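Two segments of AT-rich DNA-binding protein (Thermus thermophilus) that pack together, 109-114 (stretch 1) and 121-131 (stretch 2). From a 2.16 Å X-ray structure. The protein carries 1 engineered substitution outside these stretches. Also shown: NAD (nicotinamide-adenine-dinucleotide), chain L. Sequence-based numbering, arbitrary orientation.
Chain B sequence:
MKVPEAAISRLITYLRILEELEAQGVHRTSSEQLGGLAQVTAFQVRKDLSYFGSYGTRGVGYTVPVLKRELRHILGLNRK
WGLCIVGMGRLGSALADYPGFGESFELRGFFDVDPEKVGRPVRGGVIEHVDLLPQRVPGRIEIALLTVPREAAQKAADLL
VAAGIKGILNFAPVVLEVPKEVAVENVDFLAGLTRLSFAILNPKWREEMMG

Stretch 1 (109-114) GFFDVD
Stretch 2 121-131: PVRGGVIEHVD

Stretch 1 is the last part of a strand, Gly109 to Asp112; stretch 2 makes a type II turn, Val122 to Gly125, then lies parallel to it, Phe111 bridging Glu128 (CA-CA 4.9 Å) and Asp112 bridging His129 (CA-CA 5.5 Å). Together they bury 538 Å².

Gly109 (phi/psi -169/145) has no room for a CB, which would clash with Phe111 CE1. Phe110 (-137/122, chi1 m, chi2 91°) points toward stretch 2 and has the largest covered area: a buried, flat ring that Val122 (-145/166, m) can cover, CG2 3.9 Å from the Phe110 ring centroid. Phe110 CZ reaches Arg123 (-53/116, all t to chi3) O at 3.4 Å. The angles of Gly124 (83/6) and Gly125 (172/-152) call for glycine, since a CB would jam against the preceding carbonyl O. Phe110 O accepts from Glu128 N at 2.7 Å, nearly straight. A water accepts from Phe110 N at 2.9 Å.

Phe111 (-131/149, m, chi2 87°), buried and apolar like Val130 (-56/-19, p), shares a sheet face with Glu128 (-110/165, m, t, chi3 97°). Its ring edge meets His129 (-76/142, t, chi2 -74°), Phe111 CD2 to His129 O 3.6 Å.

Asp112 (-156/178, t, chi2 -77°) continues the ladder: its N donates to Glu128 O at 3.2 Å, and its O accepts from Val130 N at 3.0 Å. Its CB points away overall yet lies 4.0 Å from CG2 of Ile127 (-68/127, m, t). Its carboxylate offers two acceptors to the adenosine ribose diol of NAD, O2B to OD1 at 2.5 Å (very short) and O3B to OD2 at 2.7 Å; OD1 also accepts from Val113 N (2.8 Å) and Asp114 N (2.9 Å), just past the strand.

Val113 (-119/-8, m) closes the contact, CG1 against Val130 CG1 at 3.4 Å. Asp114 (-76/120, t) points away, untouched by stretch 2.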

# COMPACT_ATOMS: atom_id res chain seq x y z
N GLY B 109 17.47 15.58 -1.14
CA GLY B 109 17.72 15.89 -2.53
C GLY B 109 16.47 15.77 -3.37
O GLY B 109 15.63 14.92 -3.13
N PHE B 110 16.36 16.65 -4.36
CA PHE B 110 15.22 16.69 -5.25
C PHE B 110 15.76 16.89 -6.66
O PHE B 110 16.46 17.86 -6.93
CB PHE B 110 14.30 17.84 -4.82
CG PHE B 110 14.03 17.85 -3.33
CD1 PHE B 110 14.85 18.58 -2.48
CD2 PHE B 110 12.98 17.11 -2.78
CE1 PHE B 110 14.63 18.57 -1.10
CE2 PHE B 110 12.75 17.09 -1.40
CZ PHE B 110 13.58 17.82 -0.56
N PHE B 111 15.44 15.97 -7.57
CA PHE B 111 15.97 16.02 -8.92
C PHE B 111 14.95 15.87 -10.04
O PHE B 111 13.95 15.16 -9.90
CB PHE B 111 17.05 14.94 -9.09
CG PHE B 111 18.05 14.88 -7.95
CD1 PHE B 111 17.79 14.11 -6.82
CD2 PHE B 111 19.25 15.59 -8.02
CE1 PHE B 111 18.72 14.04 -5.77
CE2 PHE B 111 20.18 15.53 -6.97
CZ PHE B 111 19.92 14.76 -5.85
N ASP B 112 15.23 16.53 -11.15
CA ASP B 112 14.38 16.48 -12.33
C ASP B 112 15.30 16.80 -13.51
O ASP B 112 16.49 17.05 -13.31
CB ASP B 112 13.27 17.52 -12.19
CG ASP B 112 12.06 17.20 -13.03
OD1 ASP B 112 12.11 17.43 -14.26
OD2 ASP B 112 11.05 16.71 -12.46
N VAL B 113 14.78 16.79 -14.73
CA VAL B 113 15.59 17.11 -15.91
C VAL B 113 15.02 18.33 -16.61
O VAL B 113 15.62 18.86 -17.54
CB VAL B 113 15.61 15.96 -16.92
CG1 VAL B 113 16.29 14.74 -16.30
CG2 VAL B 113 14.20 15.61 -17.35
N ASP B 114 13.84 18.76 -16.18
CA ASP B 114 13.16 19.90 -16.77
C ASP B 114 13.82 21.20 -16.31
O ASP B 114 13.86 21.50 -15.12
CB ASP B 114 11.69 19.87 -16.36
CG ASP B 114 10.86 20.91 -17.08
OD1 ASP B 114 11.44 21.89 -17.61
OD2 ASP B 114 9.62 20.75 -17.08
N PRO B 121 12.55 26.36 -5.79
CA PRO B 121 12.59 26.08 -4.35
C PRO B 121 11.54 25.07 -3.92
O PRO B 121 10.43 25.03 -4.45
CB PRO B 121 12.34 27.46 -3.74
CG PRO B 121 11.43 28.09 -4.72
CD PRO B 121 12.07 27.72 -6.04
N VAL B 122 11.91 24.23 -2.95
CA VAL B 122 10.99 23.23 -2.41
C VAL B 122 11.29 23.06 -0.92
O VAL B 122 12.32 23.51 -0.43
CB VAL B 122 11.13 21.85 -3.12
CG1 VAL B 122 10.75 21.98 -4.58
CG2 VAL B 122 12.55 21.32 -2.98
N ARG B 123 10.39 22.40 -0.20
CA ARG B 123 10.60 22.21 1.22
C ARG B 123 11.96 21.58 1.48
O ARG B 123 12.23 20.45 1.05
CB ARG B 123 9.50 21.34 1.84
CG ARG B 123 9.70 21.13 3.35
CD ARG B 123 8.46 20.53 3.99
NE ARG B 123 8.67 20.26 5.41
CZ ARG B 123 8.48 21.14 6.39
NH1 ARG B 123 8.07 22.38 6.14
NH2 ARG B 123 8.70 20.77 7.66
N GLY B 124 12.82 22.33 2.17
CA GLY B 124 14.14 21.84 2.51
C GLY B 124 15.23 21.97 1.47
O GLY B 124 16.33 21.47 1.67
N GLY B 125 14.96 22.62 0.34
CA GLY B 125 16.02 22.75 -0.64
C GLY B 125 15.61 23.33 -1.97
O GLY B 125 14.66 24.09 -2.07
N VAL B 126 16.35 22.94 -3.00
CA VAL B 126 16.07 23.41 -4.34
C VAL B 126 16.22 22.22 -5.28
O VAL B 126 17.05 21.33 -5.06
CB VAL B 126 17.04 24.53 -4.72
CG1 VAL B 126 18.46 23.99 -4.78
CG2 VAL B 126 16.65 25.14 -6.04
N ILE B 127 15.39 22.17 -6.32
CA ILE B 127 15.44 21.09 -7.27
C ILE B 127 16.74 21.18 -8.07
O ILE B 127 17.06 22.23 -8.64
CB ILE B 127 14.24 21.14 -8.22
CG1 ILE B 127 12.96 21.00 -7.40
CG2 ILE B 127 14.33 20.02 -9.26
CD1 ILE B 127 11.71 21.08 -8.24
N GLU B 128 17.49 20.08 -8.10
CA GLU B 128 18.74 20.06 -8.85
C GLU B 128 18.59 19.16 -10.06
O GLU B 128 17.64 18.37 -10.15
CB GLU B 128 19.89 19.57 -7.97
CG GLU B 128 20.07 20.40 -6.72
CD GLU B 128 21.22 19.91 -5.87
OE1 GLU B 128 22.33 20.48 -5.98
OE2 GLU B 128 21.01 18.95 -5.10
N HIS B 129 19.53 19.27 -10.99
CA HIS B 129 19.47 18.46 -12.18
C HIS B 129 19.90 17.03 -11.85
O HIS B 129 20.81 16.81 -11.05
CB HIS B 129 20.33 19.05 -13.29
CG HIS B 129 20.10 18.41 -14.62
ND1 HIS B 129 20.57 17.15 -14.93
CD2 HIS B 129 19.38 18.81 -15.69
CE1 HIS B 129 20.14 16.81 -16.13
NE2 HIS B 129 19.42 17.80 -16.61
N VAL B 130 19.22 16.07 -12.46
CA VAL B 130 19.53 14.68 -12.20
C VAL B 130 21.00 14.35 -12.47
O VAL B 130 21.51 13.34 -11.98
CB VAL B 130 18.61 13.76 -13.02
CG1 VAL B 130 19.01 13.79 -14.48
CG2 VAL B 130 18.68 12.36 -12.47
N ASP B 131 21.69 15.19 -13.25
CA ASP B 131 23.11 14.96 -13.53
C ASP B 131 23.95 15.06 -12.27
O ASP B 131 25.06 14.53 -12.22
CB ASP B 131 23.65 15.95 -14.57
CG ASP B 131 23.09 15.72 -15.95
OD1 ASP B 131 22.67 14.58 -16.24
OD2 ASP B 131 23.08 16.67 -16.76
PA NAD L . 4.52 14.20 -14.17
O1A NAD L . 3.70 15.27 -13.52
O2A NAD L . 4.55 14.09 -15.66
O5B NAD L . 5.96 14.40 -13.60
C5B NAD L . 7.09 13.57 -13.99
C4B NAD L . 8.32 14.39 -13.72
O4B NAD L . 9.43 13.50 -14.10
C3B NAD L . 8.54 15.66 -14.63
O3B NAD L . 8.75 16.83 -13.78
C2B NAD L . 9.77 15.35 -15.48
O2B NAD L . 10.55 16.40 -15.88
C1B NAD L . 10.46 14.34 -14.56
N9A NAD L . 11.37 13.46 -15.25
C8A NAD L . 11.31 12.75 -16.46
N7A NAD L . 12.40 12.05 -16.69
C5A NAD L . 13.24 12.24 -15.66
C6A NAD L . 14.59 11.74 -15.34
N6A NAD L . 15.24 10.91 -16.13
N1A NAD L . 15.12 12.20 -14.13
C2A NAD L . 14.50 13.04 -13.27
N3A NAD L . 13.22 13.55 -13.53
C4A NAD L . 12.63 13.13 -14.74
O3 NAD L . 4.07 12.77 -13.60
PN NAD L . 3.21 12.35 -12.26
O1N NAD L . 1.77 12.45 -12.55
O2N NAD L . 3.79 13.15 -11.13
O5D NAD L . 3.59 10.78 -12.16
C5D NAD L . 4.96 10.37 -11.87
C4D NAD L . 5.03 8.89 -11.84
O4D NAD L . 4.12 8.38 -10.75
C3D NAD L . 4.50 8.17 -13.15
O3D NAD L . 5.31 7.02 -13.45
C2D NAD L . 3.10 7.75 -12.75
O2D NAD L . 2.54 6.76 -13.55
C1D NAD L . 3.36 7.30 -11.26
N1N NAD L . 2.08 7.07 -10.55
C2N NAD L . 2.12 6.06 -9.55
C3N NAD L . 1.21 5.96 -8.59
C7N NAD L . 1.29 4.84 -7.60
O7N NAD L . 0.30 4.62 -6.88
N7N NAD L . 2.41 4.09 -7.56
C4N NAD L . 0.05 6.94 -8.49
C5N NAD L . 0.52 8.29 -9.01
C6N NAD L . 1.25 8.25 -10.22
O HOH W 1 18.03 19.05 -4.11